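Local structure of pectate lyase (Paenibacillus sp. 0602, 5GT5) at residues G3-G11 against W436-Y446; A36-K44 against I65-F74. The protein cleaves polygalacturonate by beta-elimination, probably in an endo mode with calcium as cofactor, and probably also partly methylated pectins, as a secreted pectate lyase of polysaccharide lyase family 1. The protein carries 1 engineered substitution. All coordinates share one frame; numbering follows the deposited sequence.

Contact 1. Residues G3-G11 against W436-Y446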
ATOM      1  N   GLY A   3     -28.281  -3.266  10.859  1.00 60.53           N
ATOM      2  CA  GLY A   3     -27.650  -2.397   9.916  1.00 35.20           C
ATOM      3  C   GLY A   3     -26.171  -2.148  10.130  1.00 35.70           C
ATOM      4  O   GLY A   3     -25.687  -1.231   9.562  1.00 23.51           O
ATOM      5  N   ASN A   4     -25.527  -2.938  10.961  1.00 26.70           N
ATOM      6  CA  ASN A   4     -24.144  -2.676  11.257  1.00 23.04           C
ATOM      7  C   ASN A   4     -23.249  -2.712  10.041  1.00 18.59           C
ATOM      8  O   ASN A   4     -22.186  -2.215  10.101  1.00 15.69           O
ATOM      9  CB  ASN A   4     -23.613  -3.598  12.341  1.00 18.33           C
ATOM     10  CG  ASN A   4     -24.082  -3.200  13.746  1.00 27.80           C
ATOM     11  OD1 ASN A   4     -24.605  -2.143  13.953  1.00 25.90           O
ATOM     12  ND2 ASN A   4     -23.873  -4.050  14.672  1.00 24.46           N
ATOM     13  N   ALA A   5     -23.668  -3.325   8.953  1.00 17.52           N
ATOM     14  CA  ALA A   5     -22.890  -3.284   7.732  1.00 17.50           C
ATOM     15  C   ALA A   5     -22.762  -1.845   7.195  1.00 14.10           C
ATOM     16  O   ALA A   5     -21.908  -1.600   6.420  1.00 13.91           O
ATOM     17  CB  ALA A   5     -23.472  -4.160   6.689  1.00 22.55           C
ATOM     18  N   ASP A   6     -23.642  -0.958   7.652  1.00 15.48           N
ATOM     19  CA  ASP A   6     -23.538   0.463   7.337  1.00 16.46           C
ATOM     20  C   ASP A   6     -22.188   1.006   7.807  1.00 15.95           C
ATOM     21  O   ASP A   6     -21.701   2.002   7.341  1.00 13.84           O
ATOM     22  CB  ASP A   6     -24.655   1.272   7.988  1.00 17.89           C
ATOM     23  CG  ASP A   6     -25.997   0.894   7.496  1.00 20.50           C
ATOM     24  OD1 ASP A   6     -26.045   0.330   6.451  1.00 29.33           O
ATOM     25  OD2 ASP A   6     -26.919   1.170   8.203  1.00 26.93           O
ATOM     26  N   TYR A   7     -21.629   0.304   8.772  1.00 10.21           N
ATOM     27  CA  TYR A   7     -20.361   0.690   9.382  1.00  9.11           C
ATOM     28  C   TYR A   7     -19.107   0.044   8.796  1.00  9.01           C
ATOM     29  O   TYR A   7     -18.009   0.304   9.268  1.00  9.84           O
ATOM     30  CB  TYR A   7     -20.407   0.440  10.898  1.00  8.57           C
ATOM     31  CG  TYR A   7     -21.524   1.186  11.551  1.00  8.68           C
ATOM     32  CD1 TYR A   7     -21.754   2.497  11.262  1.00  9.47           C
ATOM     33  CD2 TYR A   7     -22.366   0.565  12.443  1.00  9.61           C
ATOM     34  CE1 TYR A   7     -22.791   3.178  11.841  1.00 10.25           C
ATOM     35  CE2 TYR A   7     -23.372   1.242  13.062  1.00 10.56           C
ATOM     36  CZ  TYR A   7     -23.598   2.548  12.768  1.00 10.56           C
ATOM     37  OH  TYR A   7     -24.586   3.247  13.359  1.00 14.36           O
ATOM     38  N   ASN A   8     -19.281  -0.737   7.751  1.00  8.94           N
ATOM     39  CA  ASN A   8     -18.137  -1.360   7.088  1.00 11.79           C
ATOM     40  C   ASN A   8     -17.102  -0.353   6.615  1.00  9.17           C
ATOM     41  O   ASN A   8     -17.450   0.747   6.175  1.00  9.24           O
ATOM     42  CB  ASN A   8     -18.554  -2.158   5.844  1.00  9.05           C
ATOM     43  CG  ASN A   8     -19.248  -3.448   6.174  1.00 14.98           C
ATOM     44  OD1 ASN A   8     -19.455  -3.785   7.343  1.00 14.37           O
ATOM     45  ND2 ASN A   8     -19.710  -4.126   5.134  1.00 15.11           N
ATOM     46  N   LEU A   9     -15.843  -0.765   6.666  1.00  8.86           N
ATOM     47  CA  LEU A   9     -14.776  -0.047   5.975  1.00  8.78           C
ATOM     48  C   LEU A   9     -15.037  -0.074   4.470  1.00 10.09           C
ATOM     49  O   LEU A   9     -15.272  -1.142   3.894  1.00 12.16           O
ATOM     50  CB  LEU A   9     -13.434  -0.708   6.292  1.00  9.61           C
ATOM     51  CG  LEU A   9     -12.243  -0.290   5.425  1.00 10.31           C
ATOM     52  CD1 LEU A   9     -11.921   1.206   5.591  1.00 11.20           C
ATOM     53  CD2 LEU A   9     -11.042  -1.116   5.856  1.00 10.14           C
ATOM     54  N   THR A  10     -15.037   1.103   3.847  1.00  8.52           N
ATOM     55  CA  THR A  10     -15.135   1.218   2.388  1.00  7.89           C
ATOM     56  C   THR A  10     -14.072   2.184   1.881  1.00  7.61           C
ATOM     57  O   THR A  10     -13.355   2.827   2.659  1.00  9.51           O
ATOM     58  CB  THR A  10     -16.493   1.765   1.960  1.00  9.70           C
ATOM     59  OG1 THR A  10     -16.573   3.135   2.381  1.00 10.19           O
ATOM     60  CG2 THR A  10     -17.636   1.006   2.608  1.00 12.22           C
ATOM     61  N   GLY A  11     -13.956   2.275   0.568  1.00  7.01           N
ATOM     62  CA  GLY A  11     -13.209   3.372  -0.051  1.00  9.33           C
ATOM     63  C   GLY A  11     -11.741   3.064  -0.199  1.00  7.83           C
ATOM     64  O   GLY A  11     -11.340   1.881  -0.207  1.00  8.40           O
ATOM     65  N   TRP A 436     -21.467  -0.625  21.330  1.00 16.74           N
ATOM     66  CA  TRP A 436     -21.483  -2.056  21.074  1.00 13.09           C
ATOM     67  C   TRP A 436     -20.277  -2.614  21.798  1.00 14.59           C
ATOM     68  O   TRP A 436     -19.453  -1.851  22.317  1.00 14.53           O
ATOM     69  CB  TRP A 436     -21.443  -2.380  19.572  1.00 13.00           C
ATOM     70  CG  TRP A 436     -20.368  -1.680  18.738  1.00 15.78           C
ATOM     71  CD1 TRP A 436     -19.275  -0.996  19.196  1.00 13.17           C
ATOM     72  CD2 TRP A 436     -20.310  -1.622  17.309  1.00 11.13           C
ATOM     73  NE1 TRP A 436     -18.535  -0.536  18.137  1.00 12.25           N
ATOM     74  CE2 TRP A 436     -19.153  -0.899  16.962  1.00 11.10           C
ATOM     75  CE3 TRP A 436     -21.120  -2.126  16.281  1.00 10.88           C
ATOM     76  CZ2 TRP A 436     -18.796  -0.652  15.638  1.00 10.32           C
ATOM     77  CZ3 TRP A 436     -20.763  -1.897  14.978  1.00 12.64           C
ATOM     78  CH2 TRP A 436     -19.619  -1.161  14.657  1.00 10.91           C
ATOM     79  N   SER A 437     -20.167  -3.933  21.852  1.00 14.12           N
ATOM     80  CA  SER A 437     -19.048  -4.527  22.573  1.00 12.51           C
ATOM     81  C   SER A 437     -17.746  -4.066  21.928  1.00 13.63           C
ATOM     82  O   SER A 437     -17.672  -3.909  20.700  1.00 13.35           O
ATOM     83  CB  SER A 437     -19.148  -6.063  22.641  1.00 13.66           C
ATOM     84  OG  SER A 437     -19.226  -6.639  21.360  1.00 17.42           O
ATOM     85  N   LYS A 438     -16.731  -3.806  22.750  1.00 15.66           N
ATOM     86  CA  LYS A 438     -15.577  -3.054  22.247  1.00 16.58           C
ATOM     87  C   LYS A 438     -14.778  -3.794  21.179  1.00 16.57           C
ATOM     88  O   LYS A 438     -14.051  -3.156  20.406  1.00 17.77           O
ATOM     89  CB  LYS A 438     -14.685  -2.556  23.388  1.00 14.25           C
ATOM     90  CG  LYS A 438     -13.971  -3.656  24.147  1.00 13.19           C
ATOM     91  CD  LYS A 438     -13.146  -3.067  25.254  1.00 18.63           C
ATOM     92  CE  LYS A 438     -12.399  -4.148  26.029  1.00 22.02           C
ATOM     93  NZ  LYS A 438     -11.625  -3.536  27.159  1.00 14.79           N
ATOM     94  N   ASP A 439     -14.928  -5.118  21.090  1.00 15.35           N
ATOM     95  CA  ASP A 439     -14.246  -5.875  20.031  1.00 11.95           C
ATOM     96  C   ASP A 439     -14.698  -5.402  18.635  1.00 13.74           C
ATOM     97  O   ASP A 439     -13.980  -5.577  17.649  1.00 13.18           O
ATOM     98  CB  ASP A 439     -14.483  -7.375  20.191  1.00 16.79           C
ATOM     99  CG  ASP A 439     -15.938  -7.726  20.074  1.00 16.72           C
ATOM    100  OD1 ASP A 439     -16.716  -7.215  20.904  1.00 20.87           O
ATOM    101  OD2 ASP A 439     -16.306  -8.502  19.164  1.00 30.50           O
ATOM    102  N   ASN A 440     -15.881  -4.791  18.551  1.00 10.79           N
ATOM    103  CA  ASN A 440     -16.354  -4.328  17.272  1.00  9.14           C
ATOM    104  C   ASN A 440     -15.529  -3.202  16.687  1.00  8.20           C
ATOM    105  O   ASN A 440     -15.562  -2.991  15.470  1.00  9.53           O
ATOM    106  CB  ASN A 440     -17.801  -3.904  17.390  1.00 10.39           C
ATOM    107  CG  ASN A 440     -18.718  -5.084  17.521  1.00 15.28           C
ATOM    108  OD1 ASN A 440     -18.913  -5.823  16.553  1.00 16.44           O
ATOM    109  ND2 ASN A 440     -19.303  -5.264  18.717  1.00 14.93           N
ATOM    110  N   TRP A 441     -14.816  -2.486  17.548  1.00  9.58           N
ATOM    111  CA  TRP A 441     -13.942  -1.410  17.092  1.00  9.49           C
ATOM    112  C   TRP A 441     -12.711  -1.922  16.349  1.00  9.99           C
ATOM    113  O   TRP A 441     -12.082  -1.169  15.595  1.00 11.25           O
ATOM    114  CB  TRP A 441     -13.538  -0.482  18.247  1.00 10.58           C
ATOM    115  CG  TRP A 441     -14.684   0.332  18.751  1.00  8.87           C
ATOM    116  CD1 TRP A 441     -15.239   0.280  19.999  1.00  8.10           C
ATOM    117  CD2 TRP A 441     -15.461   1.294  18.009  1.00  7.90           C
ATOM    118  NE1 TRP A 441     -16.296   1.140  20.087  1.00  8.82           N
ATOM    119  CE2 TRP A 441     -16.454   1.785  18.887  1.00  9.26           C
ATOM    120  CE3 TRP A 441     -15.408   1.796  16.691  1.00  7.87           C
ATOM    121  CZ2 TRP A 441     -17.388   2.750  18.507  1.00  7.88           C
ATOM    122  CZ3 TRP A 441     -16.344   2.756  16.305  1.00  6.82           C
ATOM    123  CH2 TRP A 441     -17.330   3.219  17.209  1.00  7.35           C
ATOM    124  N   LEU A 442     -12.395  -3.204  16.501  1.00 10.08           N
ATOM    125  CA  LEU A 442     -11.262  -3.804  15.805  1.00  8.32           C
ATOM    126  C   LEU A 442     -11.630  -4.373  14.444  1.00  8.11           C
ATOM    127  O   LEU A 442     -10.754  -4.662  13.643  1.00 10.09           O
ATOM    128  CB  LEU A 442     -10.669  -4.934  16.665  1.00 10.81           C
ATOM    129  CG  LEU A 442     -10.217  -4.566  18.077  1.00 11.39           C
ATOM    130  CD1 LEU A 442      -9.484  -5.770  18.718  1.00 13.56           C
ATOM    131  CD2 LEU A 442      -9.346  -3.334  18.106  1.00 14.93           C
ATOM    132  N   LYS A 443     -12.917  -4.572  14.204  1.00 11.01           N
ATOM    133  CA  LYS A 443     -13.382  -5.176  12.945  1.00 10.59           C
ATOM    134  C   LYS A 443     -13.463  -4.171  11.809  1.00  9.99           C
ATOM    135  O   LYS A 443     -13.586  -2.954  12.039  1.00 11.62           O
ATOM    136  CB  LYS A 443     -14.774  -5.763  13.168  1.00  9.81           C
ATOM    137  CG  LYS A 443     -14.851  -6.807  14.304  1.00 14.01           C
ATOM    138  CD  LYS A 443     -16.313  -7.250  14.471  1.00 16.34           C
ATOM    139  CE  LYS A 443     -16.501  -8.181  15.637  1.00 23.54           C
ATOM    140  NZ  LYS A 443     -17.967  -8.355  15.920  1.00 20.95           N
ATOM    141  N   THR A 444     -13.449  -4.675  10.585  1.00  9.71           N
ATOM    142  CA  THR A 444     -13.612  -3.804   9.419  1.00  7.66           C
ATOM    143  C   THR A 444     -14.857  -4.135   8.613  1.00 12.28           C
ATOM    144  O   THR A 444     -15.179  -3.425   7.657  1.00 10.52           O
ATOM    145  CB  THR A 444     -12.397  -3.835   8.501  1.00 10.00           C
ATOM    146  OG1 THR A 444     -12.189  -5.171   8.025  1.00 12.25           O
ATOM    147  CG2 THR A 444     -11.167  -3.350   9.248  1.00 12.21           C
ATOM    148  N   SER A 445     -15.557  -5.202   8.974  1.00 12.13           N
ATOM    149  CA  SER A 445     -16.862  -5.463   8.391  1.00 15.12           C
ATOM    150  C   SER A 445     -17.772  -6.155   9.374  1.00 13.47           C
ATOM    151  O   SER A 445     -17.309  -6.725  10.368  1.00 15.56           O
ATOM    152  CB  SER A 445     -16.747  -6.230   7.073  1.00 18.95           C
ATOM    153  OG  SER A 445     -16.208  -7.515   7.277  1.00 22.79           O
ATOM    154  N   TYR A 446     -19.066  -6.085   9.088  1.00 15.64           N
ATOM    155  CA  TYR A 446     -20.091  -6.498  10.029  1.00 14.63           C
ATOM    156  C   TYR A 446     -21.148  -7.314   9.306  1.00 22.15           C
ATOM    157  O   TYR A 446     -21.580  -6.960   8.215  1.00 19.69           O
ATOM    158  CB  TYR A 446     -20.694  -5.262  10.696  1.00 15.89           C
ATOM    159  CG  TYR A 446     -19.633  -4.429  11.359  1.00 13.87           C
ATOM    160  CD1 TYR A 446     -19.209  -4.718  12.645  1.00 13.00           C
ATOM    161  CD2 TYR A 446     -19.058  -3.346  10.696  1.00 13.28           C
ATOM    162  CE1 TYR A 446     -18.219  -3.981  13.254  1.00 11.04           C
ATOM    163  CE2 TYR A 446     -18.051  -2.599  11.301  1.00 10.21           C
ATOM    164  CZ  TYR A 446     -17.657  -2.915  12.573  1.00 10.77           C
ATOM    165  OH  TYR A 446     -16.668  -2.190  13.195  1.00 11.38           O
TER
HETATM  166  O   HOH W   1     -21.703  -6.394  15.267  1.00 43.47           O
HETATM  167  O   HOH W   2     -21.012  -6.808   5.572  1.00 24.61           O
HETATM  168  O   HOH W   3     -15.375  -3.799   4.822  1.00 22.84           O
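The two chain ends of this family 1 pectate lyase, a parallel beta-helix protein, meet on the outside of the fold, where Asn8 and Leu9 pair with Thr444 and Tyr446. Two direct hydrogen bonds join the segments. Leu9 N gives a nearly straight bond to Thr444 O (2.9 Å). Tyr446 N bonds to Asn8 OD1 at 2.9 Å and is more bent, at 133°. The Asn8 side chain has CG anti to its carbonyl carbon (chi1 -73°), which swings the amide group toward residues 445-446, and its flat chi2 then sets OD1 toward Tyr446 N. Two waters extend this seam. One donates to both Leu9 O and Thr444 O. The other accepts from Asn8 ND2 and donates to Tyr446 O.

The Tyr446 ring lies against the 3-10 turn of residues 4-7. Tyr7 O sits at the ring edge, 3.5 Å from Tyr446 CE2, and Tyr7 CB approaches the same carbon. The Asn4 amide comes to the edge of the Trp436 indole, ND2 3.7 Å from CE3, with the two planes 83° apart. ND2 also reaches Asn440 OD1 through a water. Asn440 CB covers one face of the indole, 3.3 Å above the plane. The Tyr7 and Trp436 rings meet obliquely, nearly perpendicular, with CD2 3.9 Å from CZ3. Next to the bonded pair, Leu9 and Thr444 lie side by side and point the same way. Both touch Trp163 of strand 160-165.

The Tyr446 hydroxyl donates to Asn440 O (2.7 Å) and also bonds to Arg128. The Tyr7 hydroxyl bonds to Arg422. The last residue is thus gripped at its backbone N and its phenol end. The chemistry implies a mixed polar and aromatic closure that ties both termini to the beta-helix wall.

Contact 2. Residues A36-K44 against I65-F74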
ATOM      1  N   ALA A  36      -0.242   9.291  29.724  1.00  9.32           N
ATOM      2  CA  ALA A  36       0.676   9.633  28.640  1.00  8.11           C
ATOM      3  C   ALA A  36       1.866   8.684  28.564  1.00 10.07           C
ATOM      4  O   ALA A  36       2.361   8.387  27.478  1.00  9.39           O
ATOM      5  CB  ALA A  36       1.165  11.057  28.779  1.00 11.16           C
ATOM      6  N   THR A  37       2.344   8.205  29.716  1.00  8.74           N
ATOM      7  CA  THR A  37       3.487   7.280  29.698  1.00  8.61           C
ATOM      8  C   THR A  37       3.134   5.954  29.029  1.00  8.75           C
ATOM      9  O   THR A  37       3.907   5.458  28.209  1.00  9.52           O
ATOM     10  CB  THR A  37       4.000   7.024  31.107  1.00 13.47           C
ATOM     11  OG1 THR A  37       4.334   8.280  31.711  1.00 13.57           O
ATOM     12  CG2 THR A  37       5.254   6.149  31.069  1.00 14.73           C
ATOM     13  N   ASP A  38       1.963   5.411  29.352  1.00  9.60           N
ATOM     14  CA  ASP A  38       1.449   4.222  28.675  1.00 11.23           C
ATOM     15  C   ASP A  38       1.390   4.459  27.181  1.00  8.81           C
ATOM     16  O   ASP A  38       1.784   3.598  26.404  1.00  9.33           O
ATOM     17  CB  ASP A  38       0.034   3.856  29.132  1.00  9.62           C
ATOM     18  CG  ASP A  38      -0.053   3.487  30.601  1.00 12.40           C
ATOM     19  OD1 ASP A  38       0.961   3.065  31.232  1.00 12.36           O
ATOM     20  OD2 ASP A  38      -1.185   3.614  31.111  1.00 10.92           O
ATOM     21  N   LEU A  39       0.927   5.635  26.757  1.00  7.72           N
ATOM     22  CA  LEU A  39       0.822   5.898  25.329  1.00  9.63           C
ATOM     23  C   LEU A  39       2.210   5.967  24.687  1.00  9.74           C
ATOM     24  O   LEU A  39       2.434   5.436  23.585  1.00  8.80           O
ATOM     25  CB  LEU A  39       0.083   7.207  25.093  1.00  7.55           C
ATOM     26  CG  LEU A  39      -0.307   7.475  23.626  1.00  7.73           C
ATOM     27  CD1 LEU A  39      -1.248   6.405  23.109  1.00 10.62           C
ATOM     28  CD2 LEU A  39      -0.982   8.856  23.500  1.00 11.46           C
ATOM     29  N   ALA A  40       3.136   6.645  25.354  1.00  7.78           N
ATOM     30  CA  ALA A  40       4.486   6.769  24.856  1.00  9.01           C
ATOM     31  C   ALA A  40       5.156   5.412  24.691  1.00  8.47           C
ATOM     32  O   ALA A  40       5.854   5.160  23.697  1.00  8.84           O
ATOM     33  CB  ALA A  40       5.297   7.645  25.744  1.00 10.13           C
ATOM     34  N   LEU A  41       4.937   4.525  25.654  1.00  8.76           N
ATOM     35  CA  LEU A  41       5.514   3.194  25.542  1.00  9.66           C
ATOM     36  C   LEU A  41       4.878   2.391  24.420  1.00 10.90           C
ATOM     37  O   LEU A  41       5.591   1.708  23.677  1.00 12.68           O
ATOM     38  CB  LEU A  41       5.373   2.448  26.862  1.00 10.65           C
ATOM     39  CG  LEU A  41       6.247   2.989  27.994  1.00 15.41           C
ATOM     40  CD1 LEU A  41       5.911   2.276  29.325  1.00 16.08           C
ATOM     41  CD2 LEU A  41       7.722   2.836  27.658  1.00 21.43           C
ATOM     42  N   ALA A  42       3.557   2.493  24.261  1.00  7.58           N
ATOM     43  CA  ALA A  42       2.830   1.733  23.252  1.00  8.70           C
ATOM     44  C   ALA A  42       3.168   2.166  21.825  1.00  9.48           C
ATOM     45  O   ALA A  42       3.266   1.315  20.935  1.00  9.51           O
ATOM     46  CB  ALA A  42       1.352   1.872  23.483  1.00  8.84           C
ATOM     47  N   LEU A  43       3.333   3.481  21.617  1.00  7.83           N
ATOM     48  CA  LEU A  43       3.504   4.037  20.272  1.00  6.51           C
ATOM     49  C   LEU A  43       4.956   4.321  19.899  1.00  8.73           C
ATOM     50  O   LEU A  43       5.227   4.903  18.853  1.00  9.28           O
ATOM     51  CB  LEU A  43       2.628   5.281  20.077  1.00  6.66           C
ATOM     52  CG  LEU A  43       1.139   4.980  20.060  1.00  9.04           C
ATOM     53  CD1 LEU A  43       0.418   6.328  19.872  1.00 10.84           C
ATOM     54  CD2 LEU A  43       0.734   3.967  18.961  1.00 11.48           C
ATOM     55  N   LYS A  44       5.892   3.896  20.742  1.00  9.22           N
ATOM     56  CA  LYS A  44       7.334   4.014  20.438  1.00  8.13           C
ATOM     57  C   LYS A  44       7.639   3.242  19.164  1.00  9.24           C
ATOM     58  O   LYS A  44       7.118   2.136  18.982  1.00  8.94           O
ATOM     59  CB  LYS A  44       8.182   3.458  21.596  1.00 10.23           C
ATOM     60  CG  LYS A  44       9.676   3.752  21.452  1.00 14.88           C
ATOM     61  CD  LYS A  44      10.433   3.275  22.696  1.00 18.65           C
ATOM     62  CE  LYS A  44      11.929   3.541  22.568  1.00 26.25           C
ATOM     63  NZ  LYS A  44      12.223   4.978  22.526  1.00 35.84           N
ATOM     64  N   ILE A  65       2.261  16.267  31.124  1.00 11.56           N
ATOM     65  CA  ILE A  65       2.504  14.827  31.102  1.00 15.72           C
ATOM     66  C   ILE A  65       3.635  14.444  32.041  1.00 13.32           C
ATOM     67  O   ILE A  65       4.459  15.287  32.400  1.00 13.81           O
ATOM     68  CB  ILE A  65       2.772  14.307  29.664  1.00 10.51           C
ATOM     69  CG1 ILE A  65       4.047  14.929  29.092  1.00  8.33           C
ATOM     70  CG2 ILE A  65       1.535  14.585  28.811  1.00 13.17           C
ATOM     71  CD1 ILE A  65       4.407  14.528  27.624  1.00 10.83           C
ATOM     72  N   PRO A  66       3.677  13.164  32.446  1.00 17.09           N
ATOM     73  CA  PRO A  66       4.794  12.757  33.305  1.00 19.54           C
ATOM     74  C   PRO A  66       6.131  12.918  32.605  1.00 17.20           C
ATOM     75  O   PRO A  66       6.200  12.806  31.369  1.00 14.11           O
ATOM     76  CB  PRO A  66       4.502  11.274  33.584  1.00 14.91           C
ATOM     77  CG  PRO A  66       3.060  11.124  33.407  1.00 16.35           C
ATOM     78  CD  PRO A  66       2.655  12.112  32.325  1.00 15.92           C
ATOM     79  N   SER A  67       7.194  13.163  33.369  1.00 17.00           N
ATOM     80  CA  SER A  67       8.533  13.268  32.800  1.00 16.65           C
ATOM     81  C   SER A  67       8.892  12.048  31.961  1.00 15.23           C
ATOM     82  O   SER A  67       9.544  12.177  30.940  1.00 18.59           O
ATOM     83  CB  SER A  67       9.599  13.452  33.891  1.00 23.44           C
ATOM     84  OG  SER A  67       9.335  14.588  34.695  1.00 38.07           O
ATOM     85  N   ALA A  68       8.437  10.868  32.379  1.00 18.17           N
ATOM     86  CA  ALA A  68       8.748   9.637  31.654  1.00 17.85           C
ATOM     87  C   ALA A  68       8.119   9.611  30.258  1.00 18.84           C
ATOM     88  O   ALA A  68       8.538   8.835  29.383  1.00 16.73           O
ATOM     89  CB  ALA A  68       8.303   8.449  32.438  1.00 18.02           C
ATOM     90  N   ALA A  69       7.108  10.444  30.046  1.00 12.51           N
ATOM     91  CA  ALA A  69       6.460  10.504  28.727  1.00 13.73           C
ATOM     92  C   ALA A  69       7.124  11.530  27.822  1.00 13.45           C
ATOM     93  O   ALA A  69       6.806  11.601  26.639  1.00 12.88           O
ATOM     94  CB  ALA A  69       4.955  10.829  28.886  1.00 11.75           C
ATOM     95  N   GLN A  70       8.044  12.333  28.350  1.00 13.46           N
ATOM     96  CA  GLN A  70       8.681  13.384  27.567  1.00 14.73           C
ATOM     97  C   GLN A  70       9.838  12.836  26.739  1.00 14.24           C
ATOM     98  O   GLN A  70      10.992  13.236  26.915  1.00 15.74           O
ATOM     99  CB  GLN A  70       9.134  14.561  28.445  1.00 13.27           C
ATOM    100  CG  GLN A  70       7.978  15.373  29.038  1.00 15.97           C
ATOM    101  CD  GLN A  70       8.493  16.514  29.874  1.00 24.47           C
ATOM    102  OE1 GLN A  70       9.311  16.305  30.769  1.00 21.45           O
ATOM    103  NE2 GLN A  70       8.055  17.726  29.572  1.00 17.36           N
ATOM    104  N   THR A  71       9.508  11.949  25.803  1.00  9.90           N
ATOM    105  CA  THR A  71      10.515  11.306  24.988  1.00 11.00           C
ATOM    106  C   THR A  71       9.792  10.747  23.775  1.00 10.57           C
ATOM    107  O   THR A  71       8.594  10.517  23.866  1.00 10.10           O
ATOM    108  CB  THR A  71      11.230  10.161  25.814  1.00 12.53           C
ATOM    109  OG1 THR A  71      12.352   9.677  25.074  1.00 17.25           O
ATOM    110  CG2 THR A  71      10.273   9.014  26.177  1.00 12.12           C
ATOM    111  N   SER A  72      10.505  10.516  22.675  1.00 11.04           N
ATOM    112  CA  SER A  72       9.882   9.916  21.489  1.00 10.35           C
ATOM    113  C   SER A  72       9.049   8.725  21.915  1.00 12.43           C
ATOM    114  O   SER A  72       9.508   7.881  22.702  1.00 11.45           O
ATOM    115  CB  SER A  72      10.913   9.483  20.447  1.00 13.88           C
ATOM    116  OG  SER A  72      11.749  10.564  20.104  1.00 21.82           O
ATOM    117  N   PRO A  73       7.810   8.624  21.415  1.00  9.20           N
ATOM    118  CA  PRO A  73       7.223   9.373  20.283  1.00  7.90           C
ATOM    119  C   PRO A  73       6.628  10.739  20.602  1.00  8.95           C
ATOM    120  O   PRO A  73       6.036  11.316  19.690  1.00  9.18           O
ATOM    121  CB  PRO A  73       6.087   8.454  19.841  1.00 10.16           C
ATOM    122  CG  PRO A  73       5.607   7.838  21.147  1.00  9.94           C
ATOM    123  CD  PRO A  73       6.889   7.605  21.949  1.00 10.48           C
ATOM    124  N   PHE A  74       6.719  11.227  21.836  1.00  9.10           N
ATOM    125  CA  PHE A  74       6.295  12.598  22.171  1.00  7.01           C
ATOM    126  C   PHE A  74       7.414  13.596  21.967  1.00 11.33           C
ATOM    127  O   PHE A  74       8.576  13.311  22.278  1.00 11.72           O
ATOM    128  CB  PHE A  74       5.921  12.706  23.648  1.00  7.27           C
ATOM    129  CG  PHE A  74       4.566  12.147  24.013  1.00  8.38           C
ATOM    130  CD1 PHE A  74       4.330  10.765  23.999  1.00  9.21           C
ATOM    131  CD2 PHE A  74       3.552  12.993  24.475  1.00  9.97           C
ATOM    132  CE1 PHE A  74       3.087  10.245  24.376  1.00  9.03           C
ATOM    133  CE2 PHE A  74       2.298  12.484  24.857  1.00  9.19           C
ATOM    134  CZ  PHE A  74       2.065  11.115  24.832  1.00 10.23           C
TER
HETATM  135  O   HOH W   4       8.530   5.865  24.396  1.00 11.86           O
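The Phe74 ring is met obliquely by Ala40 CB, Ala36 O and Leu39 CD2. Ala40 CB is 3.7 Å from Phe74 CE1, and Ala36 O is equally far from the same carbon. Leu39 CD2 reaches Phe74 CZ at 4.0 Å, the two side chains crossing at about a right angle. Phe74 CG lies beside its own backbone N (chi1 -77°), and the ring reaches the helix.

The Pro73 ring, which follows a cis peptide bond, sits against Ala40, Leu43 and Lys44. Its CD is 3.2 Å from Ala40 O, and its CG also meets Leu43. A water donates to both Ala40 O and Ser72 O and bridges the backbones.

At the other end, Ala36 CB packs on Ile65 CG2 at 3.5 Å and on Ala69 CB at 3.8 Å. Thr37 OG1 touches CB and CG of Pro66, both at 3.5 Å. No direct hydrogen bond crosses the contact. Small alanine side chains let the loop come close to the helix.

Leu60 and Ile94 also touch Leu39 and Phe74, joining both segments to one apolar core. This is typical of a capping helix at the end of a parallel beta-helix: helix 36-43 packs on strands 30-33 and 51-54, and loop 65-74 lies along it.

Contact 1 joins the two ends of the chain, and contact 2 is nested between them in sequence. Residues 3-11 come first, then 36-44, 65-74 and finally 436-446. The two centres are 30 Å apart, and the nearest atoms are about 12 Å apart, so they do not touch. The link is the parallel beta-helix. Contact 2 packs against strands 30-33 and 51-54 at the N-terminal end of the beta-helix, whereas contact 1 lies on its flank, against strands 102-106 and 160-165. Strands 51-54 and 102-106 pair directly. Both are packing contacts on the beta-helix, away from the probable calcium-binding aspartates and the probable active-site Arg276.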